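Local coordinates for protein inactive dihydroorotase-like domain (Chaetomium thermophilum, PDB 5NNL) that belongs to the dihydroorotase-like proteins in family and fold but, as an inactive member, lacks the catalytic activity of its relatives, at residues G18-D23 with V56-V61; L146-I151 with G172-C177; L286-A291 with K307-R312. One frame throughout, in Å; residues are numbered along the deposited sequence.

Interaction 1 of 3, residues G18-D23 with V56-V61; sequences GLVTRD and VKSLKV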
ATOM      1  N   GLY A  18      15.241  -2.112   2.102  1.00 42.24           N
ATOM      2  CA  GLY A  18      16.092  -3.121   2.706  1.00 42.88           C
ATOM      3  C   GLY A  18      15.324  -4.123   3.542  1.00 42.96           C
ATOM      4  O   GLY A  18      15.796  -4.557   4.597  1.00 42.86           O
ATOM      5  N   LEU A  19      14.135  -4.504   3.071  1.00 38.86           N
ATOM      6  CA  LEU A  19      13.304  -5.443   3.819  1.00 41.38           C
ATOM      7  C   LEU A  19      14.043  -6.748   4.092  1.00 43.34           C
ATOM      8  O   LEU A  19      13.997  -7.275   5.211  1.00 44.38           O
ATOM      9  CB  LEU A  19      12.011  -5.719   3.052  1.00 38.60           C
ATOM     10  CG  LEU A  19      11.046  -6.718   3.693  1.00 40.61           C
ATOM     11  CD1 LEU A  19      10.546  -6.200   5.033  1.00 35.53           C
ATOM     12  CD2 LEU A  19       9.886  -7.009   2.758  1.00 39.49           C
ATOM     13  N   VAL A  20      14.715  -7.291   3.081  1.00 44.82           N
ATOM     14  CA  VAL A  20      15.385  -8.580   3.188  1.00 46.29           C
ATOM     15  C   VAL A  20      16.901  -8.410   3.289  1.00 44.86           C
ATOM     16  O   VAL A  20      17.647  -9.362   3.070  1.00 44.42           O
ATOM     17  CB  VAL A  20      15.002  -9.509   2.023  1.00 45.60           C
ATOM     18  CG1 VAL A  20      13.554  -9.956   2.165  1.00 41.53           C
ATOM     19  CG2 VAL A  20      15.226  -8.821   0.676  1.00 44.26           C
ATOM     20  N   THR A  21      17.365  -7.206   3.611  1.00 45.01           N
ATOM     21  CA  THR A  21      18.771  -6.993   3.918  1.00 46.20           C
ATOM     22  C   THR A  21      19.036  -7.314   5.383  1.00 49.04           C
ATOM     23  O   THR A  21      18.243  -6.969   6.264  1.00 46.89           O
ATOM     24  CB  THR A  21      19.180  -5.549   3.621  1.00 47.32           C
ATOM     25  OG1 THR A  21      18.973  -5.266   2.233  1.00 45.36           O
ATOM     26  CG2 THR A  21      20.651  -5.314   3.972  1.00 42.66           C
ATOM     27  N   ARG A  22      20.159  -7.980   5.636  1.00 51.47           N
ATOM     28  CA  ARG A  22      20.537  -8.333   6.997  1.00 52.37           C
ATOM     29  C   ARG A  22      20.774  -7.075   7.824  1.00 50.39           C
ATOM     30  O   ARG A  22      21.512  -6.176   7.413  1.00 50.33           O
ATOM     31  CB  ARG A  22      21.796  -9.199   6.975  1.00 56.08           C
ATOM     32  CG  ARG A  22      22.279  -9.678   8.342  1.00 64.43           C
ATOM     33  CD  ARG A  22      23.746 -10.085   8.276  1.00 68.43           C
ATOM     34  NE  ARG A  22      24.622  -8.920   8.135  1.00 70.63           N
ATOM     35  CZ  ARG A  22      25.493  -8.491   9.049  1.00 74.89           C
ATOM     36  NH1 ARG A  22      25.652  -9.128  10.203  1.00 71.62           N
ATOM     37  NH2 ARG A  22      26.226  -7.413   8.801  1.00 75.25           N
ATOM     38  N   ASP A  23      20.140  -7.016   8.996  1.00 52.23           N
ATOM     39  CA  ASP A  23      20.360  -5.929   9.952  1.00 53.93           C
ATOM     40  C   ASP A  23      20.076  -4.567   9.329  1.00 51.96           C
ATOM     41  O   ASP A  23      20.840  -3.615   9.497  1.00 53.13           O
ATOM     42  CB  ASP A  23      21.781  -5.977  10.506  1.00 55.38           C
ATOM     43  CG  ASP A  23      22.034  -7.217  11.321  1.00 60.25           C
ATOM     44  OD1 ASP A  23      21.124  -7.609  12.082  1.00 59.73           O
ATOM     45  OD2 ASP A  23      23.123  -7.810  11.190  1.00 65.52           O
ATOM     46  N   VAL A  56      11.337 -19.418   2.854  1.00 49.48           N
ATOM     47  CA  VAL A  56      11.412 -19.426   4.312  1.00 51.44           C
ATOM     48  C   VAL A  56      12.575 -18.568   4.794  1.00 46.11           C
ATOM     49  O   VAL A  56      12.433 -17.778   5.733  1.00 50.00           O
ATOM     50  CB  VAL A  56      11.523 -20.874   4.825  1.00 56.03           C
ATOM     51  CG1 VAL A  56      11.770 -20.899   6.326  1.00 56.48           C
ATOM     52  CG2 VAL A  56      10.258 -21.646   4.485  1.00 56.54           C
ATOM     53  N   LYS A  57      13.745 -18.714   4.169  1.00 48.80           N
ATOM     54  CA  LYS A  57      14.902 -17.915   4.563  1.00 49.79           C
ATOM     55  C   LYS A  57      14.593 -16.425   4.488  1.00 46.92           C
ATOM     56  O   LYS A  57      14.916 -15.668   5.411  1.00 43.54           O
ATOM     57  CB  LYS A  57      16.099 -18.268   3.675  1.00 49.64           C
ATOM     58  CG  LYS A  57      17.234 -17.239   3.652  1.00 52.46           C
ATOM     59  CD  LYS A  57      17.932 -17.118   4.995  1.00 55.02           C
ATOM     60  CE  LYS A  57      18.936 -15.974   4.991  1.00 56.75           C
ATOM     61  NZ  LYS A  57      19.498 -15.705   6.345  1.00 58.31           N
ATOM     62  N   SER A  58      13.967 -15.987   3.393  1.00 46.53           N
ATOM     63  CA  SER A  58      13.695 -14.565   3.205  1.00 44.68           C
ATOM     64  C   SER A  58      12.747 -14.039   4.272  1.00 40.13           C
ATOM     65  O   SER A  58      12.946 -12.945   4.813  1.00 41.76           O
ATOM     66  CB  SER A  58      13.111 -14.326   1.815  1.00 42.77           C
ATOM     67  OG  SER A  58      14.138 -14.189   0.849  1.00 47.08           O
ATOM     68  N   LEU A  59      11.693 -14.796   4.571  1.00 38.32           N
ATOM     69  CA  LEU A  59      10.758 -14.388   5.612  1.00 43.32           C
ATOM     70  C   LEU A  59      11.480 -14.098   6.921  1.00 44.99           C
ATOM     71  O   LEU A  59      11.192 -13.098   7.589  1.00 44.31           O
ATOM     72  CB  LEU A  59       9.707 -15.477   5.812  1.00 40.34           C
ATOM     73  CG  LEU A  59       8.600 -15.191   6.822  1.00 43.32           C
ATOM     74  CD1 LEU A  59       7.784 -13.956   6.455  1.00 41.95           C
ATOM     75  CD2 LEU A  59       7.704 -16.395   6.903  1.00 43.35           C
ATOM     76  N   LYS A  60      12.432 -14.958   7.299  1.00 45.47           N
ATOM     77  CA  LYS A  60      13.075 -14.826   8.604  1.00 47.77           C
ATOM     78  C   LYS A  60      13.949 -13.581   8.676  1.00 44.92           C
ATOM     79  O   LYS A  60      14.014 -12.925   9.723  1.00 48.79           O
ATOM     80  CB  LYS A  60      13.897 -16.077   8.918  1.00 51.06           C
ATOM     81  CG  LYS A  60      13.217 -17.011   9.903  1.00 56.01           C
ATOM     82  CD  LYS A  60      14.115 -18.171  10.311  1.00 63.78           C
ATOM     83  CE  LYS A  60      13.967 -18.487  11.796  1.00 67.71           C
ATOM     84  NZ  LYS A  60      12.543 -18.659  12.210  1.00 67.69           N
ATOM     85  N   VAL A  61      14.639 -13.241   7.586  1.00 43.39           N
ATOM     86  CA  VAL A  61      15.429 -12.014   7.574  1.00 43.20           C
ATOM     87  C   VAL A  61      14.523 -10.809   7.794  1.00 47.97           C
ATOM     88  O   VAL A  61      14.835  -9.913   8.588  1.00 45.59           O
ATOM     89  CB  VAL A  61      16.223 -11.892   6.260  1.00 44.34           C
ATOM     90  CG1 VAL A  61      17.059 -10.617   6.254  1.00 46.91           C
ATOM     91  CG2 VAL A  61      17.118 -13.111   6.060  1.00 47.96           C
TER
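Val-61 and Val-20 bury more surface here than any other residues, and Ser-58 follows. Val-61 points from its helix toward the facing loop, and its CG1, set anti to its own backbone N (chi1 -179°), rests against peptide atoms. The nearest is the carbonyl O of Val-20, 3.5 Å from Val-61 CG1. The same methyl also meets the next peptide, with Thr-21 O 3.8 Å and Arg-22 N 4.1 Å from Val-61 CG1, so this one methyl touches two successive peptide groups of the loop. Val-20 in turn reaches the helix one turn earlier: its CG1 lies 4.0 Å from Ser-58 O and 4.4 Å from Ser-58 CB. The two backbones come closest at the valines, whose CA atoms are 5.6 Å apart. Residues 18-21 form a type I beta turn in the loop between strand 13-14 and helix 26-37, and helix 56-64 follows strand 39-44, one of the parallel strands expected of a beta/alpha barrel. The contact thus joins a loop to a helix on the surface, its centre about 20 Å from the centre of the chain. No hydrogen bond crosses between the segments, and the 181 Å² buried between them, both sides summed, comes from van der Waals contact. Just past Val-61, Asn-65 ND2 supplies polar links to the loop, donating to Leu-19 O and Thr-21 O, while Ser-58 OG is bonded to Ser-52 O.

Interaction 2 of 3, residues L146-I151 with G172-C177; sequences LHNRRI and GLKVTC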
ATOM      1  N   LEU A 146     -13.220 -18.916 -10.719  1.00 42.01           N
ATOM      2  CA  LEU A 146     -13.360 -20.365 -10.797  1.00 42.64           C
ATOM      3  C   LEU A 146     -13.152 -21.029  -9.443  1.00 45.75           C
ATOM      4  O   LEU A 146     -13.683 -22.115  -9.204  1.00 45.81           O
ATOM      5  CB  LEU A 146     -12.379 -20.936 -11.822  1.00 41.25           C
ATOM      6  CG  LEU A 146     -12.657 -20.584 -13.290  1.00 36.89           C
ATOM      7  CD1 LEU A 146     -11.573 -21.148 -14.192  1.00 35.49           C
ATOM      8  CD2 LEU A 146     -14.017 -21.093 -13.735  1.00 36.81           C
ATOM      9  N   HIS A 147     -12.384 -20.413  -8.553  1.00 45.33           N
ATOM     10  CA  HIS A 147     -12.249 -20.921  -7.196  1.00 43.61           C
ATOM     11  C   HIS A 147     -13.208 -20.248  -6.226  1.00 43.95           C
ATOM     12  O   HIS A 147     -13.178 -20.557  -5.032  1.00 48.93           O
ATOM     13  CB  HIS A 147     -10.810 -20.745  -6.708  1.00 42.85           C
ATOM     14  CG  HIS A 147      -9.810 -21.531  -7.497  1.00 44.51           C
ATOM     15  ND1 HIS A 147      -9.404 -22.797  -7.134  1.00 49.30           N
ATOM     16  CD2 HIS A 147      -9.143 -21.234  -8.637  1.00 45.16           C
ATOM     17  CE1 HIS A 147      -8.524 -23.243  -8.013  1.00 49.59           C
ATOM     18  NE2 HIS A 147      -8.347 -22.313  -8.934  1.00 46.11           N
ATOM     19  N   ASN A 148     -14.058 -19.349  -6.718  1.00 44.45           N
ATOM     20  CA  ASN A 148     -15.018 -18.622  -5.892  1.00 50.09           C
ATOM     21  C   ASN A 148     -14.361 -18.090  -4.620  1.00 49.00           C
ATOM     22  O   ASN A 148     -14.815 -18.341  -3.502  1.00 50.79           O
ATOM     23  CB  ASN A 148     -16.221 -19.496  -5.551  1.00 52.90           C
ATOM     24  CG  ASN A 148     -17.339 -18.706  -4.904  1.00 52.56           C
ATOM     25  OD1 ASN A 148     -17.647 -17.588  -5.314  1.00 53.26           O
ATOM     26  ND2 ASN A 148     -17.934 -19.274  -3.875  1.00 53.64           N
ATOM     27  N   ARG A 149     -13.275 -17.346  -4.801  1.00 46.05           N
ATOM     28  CA  ARG A 149     -12.573 -16.709  -3.698  1.00 46.12           C
ATOM     29  C   ARG A 149     -12.264 -15.264  -4.077  1.00 44.11           C
ATOM     30  O   ARG A 149     -12.568 -14.808  -5.184  1.00 41.81           O
ATOM     31  CB  ARG A 149     -11.301 -17.486  -3.328  1.00 45.75           C
ATOM     32  CG  ARG A 149     -10.230 -17.556  -4.416  1.00 46.16           C
ATOM     33  CD  ARG A 149      -8.850 -17.473  -3.796  1.00 42.27           C
ATOM     34  NE  ARG A 149      -8.694 -16.221  -3.058  1.00 42.12           N
ATOM     35  CZ  ARG A 149      -8.000 -16.079  -1.931  1.00 43.44           C
ATOM     36  NH1 ARG A 149      -7.377 -17.114  -1.381  1.00 44.67           N
ATOM     37  NH2 ARG A 149      -7.935 -14.891  -1.345  1.00 39.34           N
ATOM     38  N   ARG A 150     -11.653 -14.541  -3.144  1.00 40.04           N
ATOM     39  CA  ARG A 150     -11.413 -13.114  -3.291  1.00 41.73           C
ATOM     40  C   ARG A 150     -10.080 -12.854  -3.982  1.00 36.86           C
ATOM     41  O   ARG A 150      -9.138 -13.643  -3.874  1.00 36.40           O
ATOM     42  CB  ARG A 150     -11.422 -12.421  -1.925  1.00 41.47           C
ATOM     43  CG  ARG A 150     -12.670 -12.683  -1.095  1.00 43.85           C
ATOM     44  CD  ARG A 150     -12.595 -11.998   0.264  1.00 46.83           C
ATOM     45  NE  ARG A 150     -12.615 -10.538   0.149  1.00 54.46           N
ATOM     46  CZ  ARG A 150     -13.487  -9.725   0.746  1.00 55.90           C
ATOM     47  NH1 ARG A 150     -14.441 -10.195   1.541  1.00 58.19           N
ATOM     48  NH2 ARG A 150     -13.396  -8.416   0.553  1.00 51.16           N
ATOM     49  N   ILE A 151     -10.012 -11.731  -4.693  1.00 34.68           N
ATOM     50  CA  ILE A 151      -8.776 -11.255  -5.304  1.00 35.33           C
ATOM     51  C   ILE A 151      -8.730  -9.739  -5.172  1.00 31.65           C
ATOM     52  O   ILE A 151      -9.743  -9.059  -5.358  1.00 32.16           O
ATOM     53  CB  ILE A 151      -8.665 -11.677  -6.785  1.00 32.77           C
ATOM     54  CG1 ILE A 151      -7.326 -11.236  -7.381  1.00 34.03           C
ATOM     55  CG2 ILE A 151      -9.807 -11.097  -7.590  1.00 36.55           C
ATOM     56  CD1 ILE A 151      -6.131 -11.988  -6.841  1.00 34.89           C
ATOM     57  N   GLY A 172     -20.677  -9.922  -9.896  1.00 42.33           N
ATOM     58  CA  GLY A 172     -20.527 -10.601  -8.626  1.00 44.32           C
ATOM     59  C   GLY A 172     -19.162 -11.196  -8.358  1.00 42.50           C
ATOM     60  O   GLY A 172     -18.984 -11.850  -7.323  1.00 41.67           O
ATOM     61  N   LEU A 173     -18.196 -10.999  -9.249  1.00 37.41           N
ATOM     62  CA  LEU A 173     -16.846 -11.492  -9.011  1.00 39.12           C
ATOM     63  C   LEU A 173     -16.257 -10.818  -7.774  1.00 40.29           C
ATOM     64  O   LEU A 173     -16.357  -9.600  -7.609  1.00 40.64           O
ATOM     65  CB  LEU A 173     -15.984 -11.225 -10.244  1.00 41.67           C
ATOM     66  CG  LEU A 173     -14.721 -12.062 -10.427  1.00 38.23           C
ATOM     67  CD1 LEU A 173     -14.420 -12.218 -11.906  1.00 32.74           C
ATOM     68  CD2 LEU A 173     -13.555 -11.419  -9.723  1.00 38.05           C
ATOM     69  N   LYS A 174     -15.643 -11.613  -6.895  1.00 42.09           N
ATOM     70  CA  LYS A 174     -15.149 -11.104  -5.613  1.00 41.76           C
ATOM     71  C   LYS A 174     -13.797 -10.417  -5.812  1.00 39.50           C
ATOM     72  O   LYS A 174     -12.740 -10.916  -5.418  1.00 39.28           O
ATOM     73  CB  LYS A 174     -15.032 -12.229  -4.593  1.00 41.92           C
ATOM     74  CG  LYS A 174     -16.305 -13.026  -4.357  1.00 45.04           C
ATOM     75  CD  LYS A 174     -16.266 -13.689  -2.983  1.00 48.03           C
ATOM     76  CE  LYS A 174     -16.954 -15.043  -2.967  1.00 51.64           C
ATOM     77  NZ  LYS A 174     -18.312 -15.001  -3.569  1.00 53.65           N
ATOM     78  N   VAL A 175     -13.839  -9.237  -6.426  1.00 38.16           N
ATOM     79  CA  VAL A 175     -12.628  -8.475  -6.706  1.00 36.46           C
ATOM     80  C   VAL A 175     -12.710  -7.121  -6.015  1.00 32.53           C
ATOM     81  O   VAL A 175     -13.770  -6.487  -5.978  1.00 33.33           O
ATOM     82  CB  VAL A 175     -12.391  -8.310  -8.225  1.00 33.33           C
ATOM     83  CG1 VAL A 175     -13.572  -7.665  -8.892  1.00 31.79           C
ATOM     84  CG2 VAL A 175     -11.118  -7.515  -8.490  1.00 33.70           C
ATOM     85  N   THR A 176     -11.582  -6.694  -5.452  1.00 31.16           N
ATOM     86  CA  THR A 176     -11.399  -5.341  -4.950  1.00 33.97           C
ATOM     87  C   THR A 176     -10.100  -4.797  -5.527  1.00 29.73           C
ATOM     88  O   THR A 176      -9.306  -5.537  -6.112  1.00 29.10           O
ATOM     89  CB  THR A 176     -11.365  -5.298  -3.413  1.00 32.56           C
ATOM     90  OG1 THR A 176     -10.241  -6.044  -2.931  1.00 29.24           O
ATOM     91  CG2 THR A 176     -12.644  -5.883  -2.830  1.00 36.33           C
ATOM     92  N   CYS A 177      -9.877  -3.493  -5.378  1.00 28.20           N
ATOM     93  CA  CYS A 177      -8.676  -2.905  -5.953  1.00 28.12           C
ATOM     94  C   CYS A 177      -8.281  -1.646  -5.201  1.00 27.14           C
ATOM     95  O   CYS A 177      -9.076  -1.059  -4.464  1.00 27.41           O
ATOM     96  CB  CYS A 177      -8.868  -2.567  -7.437  1.00 25.00           C
ATOM     97  SG  CYS A 177     -10.100  -1.278  -7.743  1.00 28.48           S
TER
HETATM   98  O   HOH W   1     -14.656 -14.109  -7.262  1.00 42.58           O
HETATM   99  O   HOH W   2     -10.956  -8.941  -2.501  1.00 38.20           O
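Ile-151 and Val-175 form a parallel beta bridge between strands 151-153 and 175-180, neighbours joined through helix 159-170, consistent with the beta-alpha-beta crossovers of the beta/alpha barrel of dihydroorotase relatives. The bonding fits the parallel pattern, since Ile-151 reaches the two residues flanking Val-175. Its N donates to Lys-174 O at 2.9 Å, with a C=O...N angle of 171°, and its O accepts from Thr-176 N at 3.0 Å. Two CA-H...O contacts reinforce this, Arg-150 CA with Lys-174 O and Val-175 CA with Ile-151 O. On the face carrying both side chains, Ile-151 CG2 packs 3.9 Å from Val-175 CB. Leu-141 of helix 134-146 touches both residues. Upstream, where Asn-148 ends that helix in a Schellman motif, Lys-174 covers the backbone: its CB is 3.6 Å from Arg-149 O, and its chain bends at chi3 and chi4 before NZ gives a hydrogen bond to Asn-148 OD1 at 3.2 Å, tilted 33° from the carbonyl plane. A water links Arg-149 O to Lys-174 N, and Arg-149 NE donates to Arg-150 O at 2.7 Å, in the carbonyl plane. Backbone polar atoms are therefore satisfied differently along the pair: Arg-149 O by water, Arg-150 O by a guanidinium, and Ile-151 N and O by direct backbone hydrogen bonds, a water adding a weak bond to Ile-151 O.

Interaction 3 of 3, residues L286-A291 with K307-R312; sequences LDRAFA and KGVVQR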
ATOM      1  N   LEU A 286      -7.739  19.867   9.204  1.00 33.16           N
ATOM      2  CA  LEU A 286      -8.006  19.674   7.782  1.00 33.55           C
ATOM      3  C   LEU A 286      -7.704  20.924   6.964  1.00 38.44           C
ATOM      4  O   LEU A 286      -7.329  20.821   5.790  1.00 39.43           O
ATOM      5  CB  LEU A 286      -9.463  19.253   7.601  1.00 33.63           C
ATOM      6  CG  LEU A 286     -10.004  19.128   6.180  1.00 39.62           C
ATOM      7  CD1 LEU A 286      -9.208  18.111   5.385  1.00 37.40           C
ATOM      8  CD2 LEU A 286     -11.473  18.749   6.224  1.00 40.43           C
ATOM      9  N   ASP A 287      -7.851  22.107   7.560  1.00 37.70           N
ATOM     10  CA  ASP A 287      -7.715  23.368   6.846  1.00 38.61           C
ATOM     11  C   ASP A 287      -6.347  24.014   6.998  1.00 38.98           C
ATOM     12  O   ASP A 287      -6.085  25.025   6.339  1.00 44.22           O
ATOM     13  CB  ASP A 287      -8.777  24.365   7.324  1.00 40.36           C
ATOM     14  CG  ASP A 287     -10.082  24.235   6.571  1.00 47.17           C
ATOM     15  OD1 ASP A 287     -10.044  23.988   5.343  1.00 47.22           O
ATOM     16  OD2 ASP A 287     -11.145  24.388   7.209  1.00 50.53           O
ATOM     17  N   ARG A 288      -5.481  23.478   7.848  1.00 37.29           N
ATOM     18  CA  ARG A 288      -4.188  24.107   8.070  1.00 38.28           C
ATOM     19  C   ARG A 288      -3.287  23.879   6.864  1.00 39.33           C
ATOM     20  O   ARG A 288      -3.076  22.737   6.441  1.00 37.87           O
ATOM     21  CB  ARG A 288      -3.539  23.558   9.336  1.00 37.65           C
ATOM     22  CG  ARG A 288      -2.322  24.353   9.762  1.00 43.11           C
ATOM     23  CD  ARG A 288      -1.722  23.838  11.050  1.00 44.42           C
ATOM     24  NE  ARG A 288      -0.421  24.451  11.302  1.00 51.18           N
ATOM     25  CZ  ARG A 288       0.456  24.021  12.204  1.00 52.89           C
ATOM     26  NH1 ARG A 288       0.185  22.962  12.955  1.00 50.50           N
ATOM     27  NH2 ARG A 288       1.612  24.652  12.353  1.00 59.42           N
ATOM     28  N   ALA A 289      -2.766  24.967   6.306  1.00 40.14           N
ATOM     29  CA  ALA A 289      -1.828  24.883   5.198  1.00 39.94           C
ATOM     30  C   ALA A 289      -0.413  24.647   5.709  1.00 43.48           C
ATOM     31  O   ALA A 289      -0.067  25.001   6.841  1.00 41.92           O
ATOM     32  CB  ALA A 289      -1.864  26.163   4.363  1.00 39.97           C
ATOM     33  N   PHE A 290       0.406  24.039   4.857  1.00 43.76           N
ATOM     34  CA  PHE A 290       1.809  23.812   5.164  1.00 42.21           C
ATOM     35  C   PHE A 290       2.551  23.586   3.858  1.00 44.97           C
ATOM     36  O   PHE A 290       1.994  23.044   2.899  1.00 46.41           O
ATOM     37  CB  PHE A 290       2.000  22.613   6.097  1.00 42.83           C
ATOM     38  CG  PHE A 290       1.834  21.283   5.417  1.00 40.39           C
ATOM     39  CD1 PHE A 290       0.575  20.747   5.211  1.00 40.16           C
ATOM     40  CD2 PHE A 290       2.938  20.572   4.984  1.00 42.63           C
ATOM     41  CE1 PHE A 290       0.423  19.527   4.586  1.00 38.58           C
ATOM     42  CE2 PHE A 290       2.790  19.349   4.361  1.00 41.51           C
ATOM     43  CZ  PHE A 290       1.531  18.827   4.160  1.00 34.91           C
ATOM     44  N   ALA A 291       3.808  24.009   3.830  1.00 42.69           N
ATOM     45  CA  ALA A 291       4.657  23.813   2.666  1.00 46.74           C
ATOM     46  C   ALA A 291       5.302  22.438   2.740  1.00 48.21           C
ATOM     47  O   ALA A 291       5.925  22.092   3.749  1.00 47.59           O
ATOM     48  CB  ALA A 291       5.730  24.898   2.591  1.00 48.04           C
ATOM     49  N   LYS A 307      -3.000  21.116   2.261  1.00 37.80           N
ATOM     50  CA  LYS A 307      -3.770  21.237   3.489  1.00 37.07           C
ATOM     51  C   LYS A 307      -3.904  19.876   4.160  1.00 35.40           C
ATOM     52  O   LYS A 307      -3.958  18.836   3.496  1.00 33.32           O
ATOM     53  CB  LYS A 307      -5.156  21.825   3.216  1.00 37.75           C
ATOM     54  CG  LYS A 307      -5.095  23.202   2.573  1.00 43.87           C
ATOM     55  CD  LYS A 307      -6.185  24.130   3.075  1.00 43.39           C
ATOM     56  CE  LYS A 307      -6.048  25.506   2.440  1.00 47.60           C
ATOM     57  NZ  LYS A 307      -6.946  26.532   3.048  1.00 55.21           N
ATOM     58  N   GLY A 308      -3.956  19.894   5.488  1.00 33.76           N
ATOM     59  CA  GLY A 308      -4.087  18.676   6.259  1.00 32.78           C
ATOM     60  C   GLY A 308      -2.860  18.384   7.095  1.00 30.57           C
ATOM     61  O   GLY A 308      -1.926  17.719   6.635  1.00 33.58           O
ATOM     62  N   VAL A 309      -2.853  18.878   8.329  1.00 29.49           N
ATOM     63  CA  VAL A 309      -1.755  18.658   9.262  1.00 28.23           C
ATOM     64  C   VAL A 309      -2.178  17.590  10.258  1.00 32.23           C
ATOM     65  O   VAL A 309      -3.289  17.639  10.802  1.00 32.37           O
ATOM     66  CB  VAL A 309      -1.360  19.966   9.972  1.00 34.76           C
ATOM     67  CG1 VAL A 309      -0.428  19.696  11.155  1.00 36.59           C
ATOM     68  CG2 VAL A 309      -0.686  20.913   8.983  1.00 36.77           C
ATOM     69  N   VAL A 310      -1.297  16.620  10.489  1.00 30.52           N
ATOM     70  CA  VAL A 310      -1.529  15.561  11.470  1.00 29.45           C
ATOM     71  C   VAL A 310      -1.226  16.149  12.847  1.00 30.97           C
ATOM     72  O   VAL A 310      -0.073  16.204  13.275  1.00 29.57           O
ATOM     73  CB  VAL A 310      -0.680  14.323  11.181  1.00 31.13           C
ATOM     74  CG1 VAL A 310      -0.946  13.241  12.217  1.00 30.29           C
ATOM     75  CG2 VAL A 310      -0.967  13.805   9.784  1.00 31.47           C
ATOM     76  N   GLN A 311      -2.271  16.581  13.553  1.00 27.76           N
ATOM     77  CA  GLN A 311      -2.068  17.284  14.817  1.00 31.83           C
ATOM     78  C   GLN A 311      -1.594  16.331  15.907  1.00 28.61           C
ATOM     79  O   GLN A 311      -0.700  16.672  16.689  1.00 29.20           O
ATOM     80  CB  GLN A 311      -3.358  17.992  15.236  1.00 32.16           C
ATOM     81  CG  GLN A 311      -3.329  18.592  16.644  1.00 39.01           C
ATOM     82  CD  GLN A 311      -4.604  19.353  16.989  1.00 40.46           C
ATOM     83  OE1 GLN A 311      -5.632  19.203  16.326  1.00 37.33           O
ATOM     84  NE2 GLN A 311      -4.538  20.176  18.028  1.00 41.78           N
ATOM     85  N   ARG A 312      -2.170  15.135  15.973  1.00 29.64           N
ATOM     86  CA  ARG A 312      -1.816  14.197  17.026  1.00 32.93           C
ATOM     87  C   ARG A 312      -2.160  12.784  16.585  1.00 29.20           C
ATOM     88  O   ARG A 312      -3.234  12.545  16.029  1.00 31.05           O
ATOM     89  CB  ARG A 312      -2.548  14.529  18.330  1.00 32.87           C
ATOM     90  CG  ARG A 312      -2.179  13.616  19.495  1.00 36.39           C
ATOM     91  CD  ARG A 312      -3.101  13.786  20.694  1.00 42.06           C
ATOM     92  NE  ARG A 312      -4.507  13.630  20.326  1.00 46.02           N
ATOM     93  CZ  ARG A 312      -5.462  13.170  21.131  1.00 50.01           C
ATOM     94  NH1 ARG A 312      -5.185  12.791  22.375  1.00 53.01           N
ATOM     95  NH2 ARG A 312      -6.707  13.079  20.681  1.00 52.05           N
TER
HETATM   96  O   HOH W   3      -9.141  25.781   3.813  1.00 48.40           O
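CG of Arg-288 stands anti to its backbone N (chi1 -169°), and the chain stays extended from CG to NE, which carries its methylenes across the side of Val-309. The CD of Arg-288 is 3.7 Å from Val-309 CG2, the methyl of Val-309 that is anti to the carbonyl carbon. The other methyl, CG1, lies 3.8 Å from Arg-288 NH1, oblique to the guanidinium. Phe-290 approaches Val-309 CG2 as well, with CD1 4.0 Å away, and its CE1 is 3.6 Å from Gly-308 O. The carbonyl of Arg-288 forms the hydrogen bond between the segments, accepting from Gly-308 N at 3.1 Å with an N-H...O angle of 156°. Ala-289 and Lys-307 face each other as an antiparallel non-hydrogen-bonded pair, yet the short segments run 88° apart, in keeping with the corner the chain turns at Leu-286 and Asp-287. This is the beta part of the molecule, where strand 281-291 lies between strands 3-11 and 305-315, consistent with the beta domain that accompanies the barrel in dihydroorotase relatives. A classic beta bulge, in which Gln-311 and Arg-312 both face Glu-283, adds a further irregularity. At the corner, Lys-307 crosses the backbone: its CB sits 3.5 Å from Leu-286 O, and its CD 3.4 Å from Asp-287 O. Asp-287 OD2 makes a salt bridge with Arg-2, close to the N-terminus. Gly-308 has positive phi, and here a CB would collide with the carbonyl O of Lys-307. Leu-286 packs on Leu-247 and Val-251 of helix 242-251.

In the fold
The three contacts follow one another along the chain, each closing before the next opens, and none touches another. Interactions 1 and 2 have centres about 31 Å apart and belong to the part built from alternating strands and helices: interaction 1 sets a loop against helix 56-64, and interaction 2 pairs strands 151-153 and 175-180. Interaction 3 pairs strands 281-291 and 305-315 in the beta part, about 36 Å from interaction 1 and 38 Å from interaction 2, centre to centre. Interactions 2 and 3 lie on opposite sides of the chain's centre. Together they sample separate regions of a single-chain fold, and each joins segments 16 to 33 residues apart in sequence.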